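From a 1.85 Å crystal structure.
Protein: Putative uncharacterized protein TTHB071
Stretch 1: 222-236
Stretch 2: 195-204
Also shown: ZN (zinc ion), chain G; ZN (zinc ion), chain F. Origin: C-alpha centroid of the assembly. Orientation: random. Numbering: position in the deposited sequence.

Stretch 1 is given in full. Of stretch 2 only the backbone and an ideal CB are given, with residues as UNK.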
# COMPACT_ATOMS: atom_id res chain seq x y z
N LEU A 222 -5.80 7.76 -0.67
CA LEU A 222 -5.95 8.52 0.55
C LEU A 222 -6.11 7.54 1.70
O LEU A 222 -7.15 6.92 1.89
CB LEU A 222 -7.14 9.48 0.47
CG LEU A 222 -7.04 10.49 -0.69
CD1 LEU A 222 -8.30 11.35 -0.73
CD2 LEU A 222 -5.79 11.36 -0.53
N GLU A 223 -5.03 7.40 2.47
CA GLU A 223 -5.00 6.52 3.62
C GLU A 223 -5.28 7.38 4.84
O GLU A 223 -4.39 7.68 5.63
CB GLU A 223 -3.63 5.88 3.68
CG GLU A 223 -3.56 4.79 2.63
CD GLU A 223 -2.80 3.64 3.11
OE1 GLU A 223 -3.29 2.48 2.99
OE2 GLU A 223 -1.69 3.94 3.61
N VAL A 224 -6.53 7.81 4.93
CA VAL A 224 -6.94 8.84 5.86
C VAL A 224 -8.09 8.32 6.70
O VAL A 224 -9.05 7.74 6.17
CB VAL A 224 -7.35 10.14 5.09
CG1 VAL A 224 -8.01 11.16 6.00
CG2 VAL A 224 -6.13 10.77 4.42
N ARG A 225 -7.99 8.51 8.01
CA ARG A 225 -8.97 7.93 8.91
C ARG A 225 -10.15 8.83 9.20
O ARG A 225 -11.19 8.38 9.68
CB ARG A 225 -8.30 7.35 10.16
CG ARG A 225 -7.62 6.01 9.81
CD ARG A 225 -7.34 5.13 11.04
NE ARG A 225 -6.08 5.48 11.68
CZ ARG A 225 -4.91 4.89 11.42
NH1 ARG A 225 -4.82 3.90 10.53
NH2 ARG A 225 -3.81 5.29 12.06
N GLU A 226 -10.02 10.11 8.83
CA GLU A 226 -11.11 11.08 8.98
C GLU A 226 -11.75 11.29 7.61
O GLU A 226 -11.29 10.70 6.63
CB GLU A 226 -10.55 12.40 9.54
CG GLU A 226 -9.19 12.87 8.94
CD GLU A 226 -8.46 13.92 9.81
OE1 GLU A 226 -8.89 14.16 10.96
OE2 GLU A 226 -7.45 14.52 9.36
N ASP A 227 -12.79 12.13 7.52
CA ASP A 227 -13.35 12.44 6.21
C ASP A 227 -12.28 12.92 5.24
O ASP A 227 -11.56 13.86 5.54
CB ASP A 227 -14.42 13.53 6.29
CG ASP A 227 -15.17 13.66 4.98
OD1 ASP A 227 -16.11 12.86 4.74
OD2 ASP A 227 -14.77 14.52 4.16
N PRO A 228 -12.20 12.30 4.06
CA PRO A 228 -11.10 12.61 3.14
C PRO A 228 -11.29 13.84 2.26
O PRO A 228 -10.39 14.18 1.49
CB PRO A 228 -11.02 11.35 2.27
CG PRO A 228 -12.43 10.81 2.24
CD PRO A 228 -13.11 11.27 3.52
N GLU A 229 -12.42 14.55 2.37
CA GLU A 229 -12.61 15.69 1.47
C GLU A 229 -11.46 16.70 1.51
O GLU A 229 -11.02 17.16 0.45
CB GLU A 229 -13.94 16.42 1.66
CG GLU A 229 -14.22 17.33 0.46
CD GLU A 229 -15.46 18.15 0.61
OE1 GLU A 229 -16.48 17.62 1.10
OE2 GLU A 229 -15.41 19.33 0.22
N ALA A 230 -10.97 17.05 2.69
CA ALA A 230 -9.89 18.03 2.77
C ALA A 230 -8.64 17.61 1.97
O ALA A 230 -7.94 18.46 1.43
CB ALA A 230 -9.52 18.32 4.22
N SER A 231 -8.37 16.31 1.91
CA SER A 231 -7.21 15.84 1.12
C SER A 231 -7.46 15.96 -0.38
O SER A 231 -6.56 16.33 -1.14
CB SER A 231 -6.83 14.39 1.46
OG SER A 231 -6.43 14.31 2.81
N LEU A 232 -8.67 15.62 -0.82
CA LEU A 232 -9.03 15.78 -2.22
C LEU A 232 -8.90 17.25 -2.67
O LEU A 232 -8.36 17.55 -3.75
CB LEU A 232 -10.42 15.19 -2.48
CG LEU A 232 -10.88 15.08 -3.93
CD1 LEU A 232 -9.78 14.48 -4.87
CD2 LEU A 232 -12.19 14.28 -3.99
N ALA A 233 -9.36 18.16 -1.81
CA ALA A 233 -9.25 19.60 -2.03
C ALA A 233 -7.80 20.08 -2.05
O ALA A 233 -7.45 20.96 -2.84
CB ALA A 233 -10.06 20.38 -0.96
N PHE A 234 -6.96 19.50 -1.18
CA PHE A 234 -5.51 19.75 -1.21
C PHE A 234 -4.94 19.33 -2.59
O PHE A 234 -4.19 20.09 -3.22
CB PHE A 234 -4.80 18.97 -0.07
CG PHE A 234 -3.33 19.31 0.11
CD1 PHE A 234 -2.36 18.75 -0.74
CD2 PHE A 234 -2.92 20.16 1.12
CE1 PHE A 234 -1.00 19.06 -0.57
CE2 PHE A 234 -1.56 20.48 1.30
CZ PHE A 234 -0.60 19.93 0.45
N LEU A 235 -5.32 18.14 -3.07
CA LEU A 235 -4.77 17.61 -4.32
C LEU A 235 -5.18 18.48 -5.52
O LEU A 235 -4.37 18.75 -6.44
CB LEU A 235 -5.20 16.16 -4.55
CG LEU A 235 -4.58 15.12 -3.61
CD1 LEU A 235 -5.13 13.73 -3.87
CD2 LEU A 235 -3.07 15.13 -3.81
N GLN A 236 -6.44 18.91 -5.50
CA GLN A 236 -6.99 19.74 -6.55
C GLN A 236 -6.32 21.12 -6.65
O GLN A 236 -6.07 21.59 -7.77
CB GLN A 236 -8.50 19.86 -6.38
CG GLN A 236 -9.24 18.65 -6.92
CD GLN A 236 -10.69 18.62 -6.48
OE1 GLN A 236 -11.48 17.82 -6.97
NE2 GLN A 236 -11.04 19.48 -5.53
N UNK A 195 3.67 9.86 15.28
CA UNK A 195 2.85 8.68 15.05
C UNK A 195 2.37 8.64 13.61
O UNK A 195 2.21 9.69 12.98
CB UNK A 195 1.66 8.66 16.01
N UNK A 196 2.07 7.44 13.13
CA UNK A 196 1.43 7.28 11.84
C UNK A 196 -0.05 7.65 11.94
O UNK A 196 -0.91 6.80 12.12
CB UNK A 196 1.60 5.85 11.33
N UNK A 197 -0.33 8.95 11.81
CA UNK A 197 -1.63 9.53 12.17
C UNK A 197 -2.74 9.27 11.19
O UNK A 197 -3.92 9.22 11.59
CB UNK A 197 -1.49 11.04 12.34
N UNK A 198 -2.38 9.10 9.92
CA UNK A 198 -3.39 8.97 8.86
C UNK A 198 -4.32 10.20 8.84
O UNK A 198 -5.52 10.07 8.67
CB UNK A 198 -4.21 7.69 9.06
N UNK A 199 -3.73 11.38 9.03
CA UNK A 199 -4.49 12.62 8.96
C UNK A 199 -4.62 13.06 7.50
O UNK A 199 -3.85 12.61 6.64
CB UNK A 199 -3.82 13.71 9.80
N UNK A 200 -5.58 13.94 7.24
CA UNK A 200 -5.67 14.62 5.94
C UNK A 200 -4.42 15.38 5.53
O UNK A 200 -3.69 15.91 6.37
CB UNK A 200 -6.85 15.60 5.96
N UNK A 201 -4.18 15.44 4.23
CA UNK A 201 -3.09 16.27 3.68
C UNK A 201 -3.28 17.69 4.19
O UNK A 201 -4.42 18.14 4.31
CB UNK A 201 -3.07 16.24 2.15
N UNK A 202 -2.19 18.36 4.53
CA UNK A 202 -2.23 19.74 5.03
C UNK A 202 -2.25 19.84 6.55
O UNK A 202 -2.03 20.92 7.10
CB UNK A 202 -3.46 20.45 4.47
N UNK A 203 -2.48 18.72 7.24
CA UNK A 203 -2.68 18.73 8.70
C UNK A 203 -1.39 18.50 9.50
O UNK A 203 -1.38 18.69 10.72
CB UNK A 203 -3.70 17.66 9.08
N UNK A 204 -0.32 18.11 8.83
CA UNK A 204 0.88 17.68 9.55
C UNK A 204 2.13 18.31 9.00
O UNK A 204 2.11 19.45 8.53
CB UNK A 204 1.01 16.16 9.50
ZN ZN G . 0.21 3.88 7.67
ZN ZN F . 0.58 3.07 3.50

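Position 195 has nothing of stretch 1 within 5.5 Å of its ideal CB. Almost any side chain would fit. It is Tyr-195.

At position 196 CB points sideways, 5.5 Å from Arg-225 NH2. The chain G zinc lies nearby, so a metal ligand such as Asp, Glu or His would suit. It is Asp-196. Its OD2 binds this zinc at 2.1 Å, and its OD1 accepts from water 1, another ligand of the same ion.

Position 197 points away from stretch 1. It is Arg-197, turned to partners elsewhere in the structure.

Position 198 points toward stretch 1. Phi and psi are 57/41, a left-handed region where Gly, Asn and Asp are common. CB lies 3.4 Å from Glu-223 O and 3.7 Å from Arg-225 CZ. A flat side chain could lie on the guanidinium, and the chain G zinc favours a ligand; His answers both. It is His-198. Its NE2 binds the zinc at 2.4 Å, and its ring stacks flat on Arg-225, centres 3.9 Å apart and planes at 13°. Its backbone O accepts from Arg-225 N at 3.0 Å.

At position 199 CB sits 3.7 Å from Glu-226 OE2, but CA-to-CB points away overall. Many side chains, large ones included, could extend outward. It is Trp-199.

At position 200 the backbone N meets Glu-226 OE2. CB is 3.4 Å from Ser-231 OG and 4.2 Å from Ala-230 CB. Asp-227 O lies about 5.0 Å from CB, so a short polar side chain such as Asn fits; Ser would reach Ser-231 OG better than Asp-227 O. It is Asn-200. Its N donates to Glu-226 OE2 at 2.9 Å, and its side chain packs among Val-224, Pro-228 and Ala-230.

Position 201 points toward the helix. CB is 3.7 Å from Phe-234 CG, with Leu-235 beyond. Leu, Ile or Met would suit. It is Leu-201. Its CB lies over the Phe-234 ring face, 4.0 Å from the centroid, and its CD1 is 3.8 Å from Leu-235 CD2. Its N donates to Ser-231 OG at 2.9 Å.

At position 202 phi and psi are 95/-12. A CB would jam against the preceding carbonyl O and sit 3.4 Å from Phe-234 CD2. Glycine is called for, and it is Gly-202.

Position 203 points toward stretch 1, its CB 4.9 Å from Glu-226 OE2. A long basic side chain, Lys or Arg, suits the carboxylate. It is Arg-203, whose NH1 forms a salt bridge with Glu-226 OE1 at 3.0 Å.

Position 204 is out of reach. It is Gly-204.

Stretch 2 (195-204) YDRHWNLGRG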
# COMPACT_ATOMS: atom_id res chain seq x y z
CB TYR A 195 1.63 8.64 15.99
CG TYR A 195 2.07 8.57 17.42
CD1 TYR A 195 2.51 7.37 17.97
CD2 TYR A 195 2.11 9.72 18.20
CE1 TYR A 195 2.98 7.31 19.28
CE2 TYR A 195 2.54 9.67 19.52
CZ TYR A 195 2.98 8.46 20.05
OH TYR A 195 3.44 8.40 21.34
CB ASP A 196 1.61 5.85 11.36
CG ASP A 196 1.26 5.67 9.90
OD1 ASP A 196 1.30 6.62 9.09
OD2 ASP A 196 0.93 4.54 9.58
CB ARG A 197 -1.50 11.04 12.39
CG ARG A 197 -0.60 11.39 13.55
CD ARG A 197 -1.30 11.02 14.85
NE ARG A 197 -0.62 11.63 15.98
CZ ARG A 197 -1.10 11.63 17.22
NH1 ARG A 197 -2.25 11.04 17.50
NH2 ARG A 197 -0.41 12.22 18.17
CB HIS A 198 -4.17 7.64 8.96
CG HIS A 198 -3.37 6.45 8.57
ND1 HIS A 198 -3.88 5.43 7.78
CD2 HIS A 198 -2.07 6.13 8.79
CE1 HIS A 198 -2.94 4.53 7.57
NE2 HIS A 198 -1.84 4.92 8.18
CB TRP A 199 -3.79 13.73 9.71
CG TRP A 199 -3.79 13.63 11.23
CD1 TRP A 199 -4.65 12.91 12.03
CD2 TRP A 199 -2.92 14.34 12.11
NE1 TRP A 199 -4.34 13.12 13.36
CE2 TRP A 199 -3.29 13.99 13.44
CE3 TRP A 199 -1.86 15.23 11.92
CZ2 TRP A 199 -2.62 14.52 14.56
CZ3 TRP A 199 -1.19 15.75 13.04
CH2 TRP A 199 -1.58 15.39 14.33
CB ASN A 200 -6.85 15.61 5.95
CG ASN A 200 -8.18 14.94 5.69
OD1 ASN A 200 -9.11 15.05 6.48
ND2 ASN A 200 -8.28 14.25 4.59
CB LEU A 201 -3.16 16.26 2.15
CG LEU A 201 -3.05 14.88 1.48
CD1 LEU A 201 -3.05 15.03 -0.06
CD2 LEU A 201 -1.78 14.17 1.98
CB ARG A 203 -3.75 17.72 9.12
CG ARG A 203 -5.19 18.06 8.69
CD ARG A 203 -6.22 17.51 9.72
NE ARG A 203 -5.68 17.68 11.06
CZ ARG A 203 -5.88 16.88 12.11
NH1 ARG A 203 -6.64 15.80 12.04
NH2 ARG A 203 -5.29 17.18 13.24
O HOH W 1 0.61 5.98 6.62
O HOH W 2 -1.10 1.24 3.95
O HOH W 3 -0.45 3.29 5.68
O HOH W 4 -0.25 1.96 8.61
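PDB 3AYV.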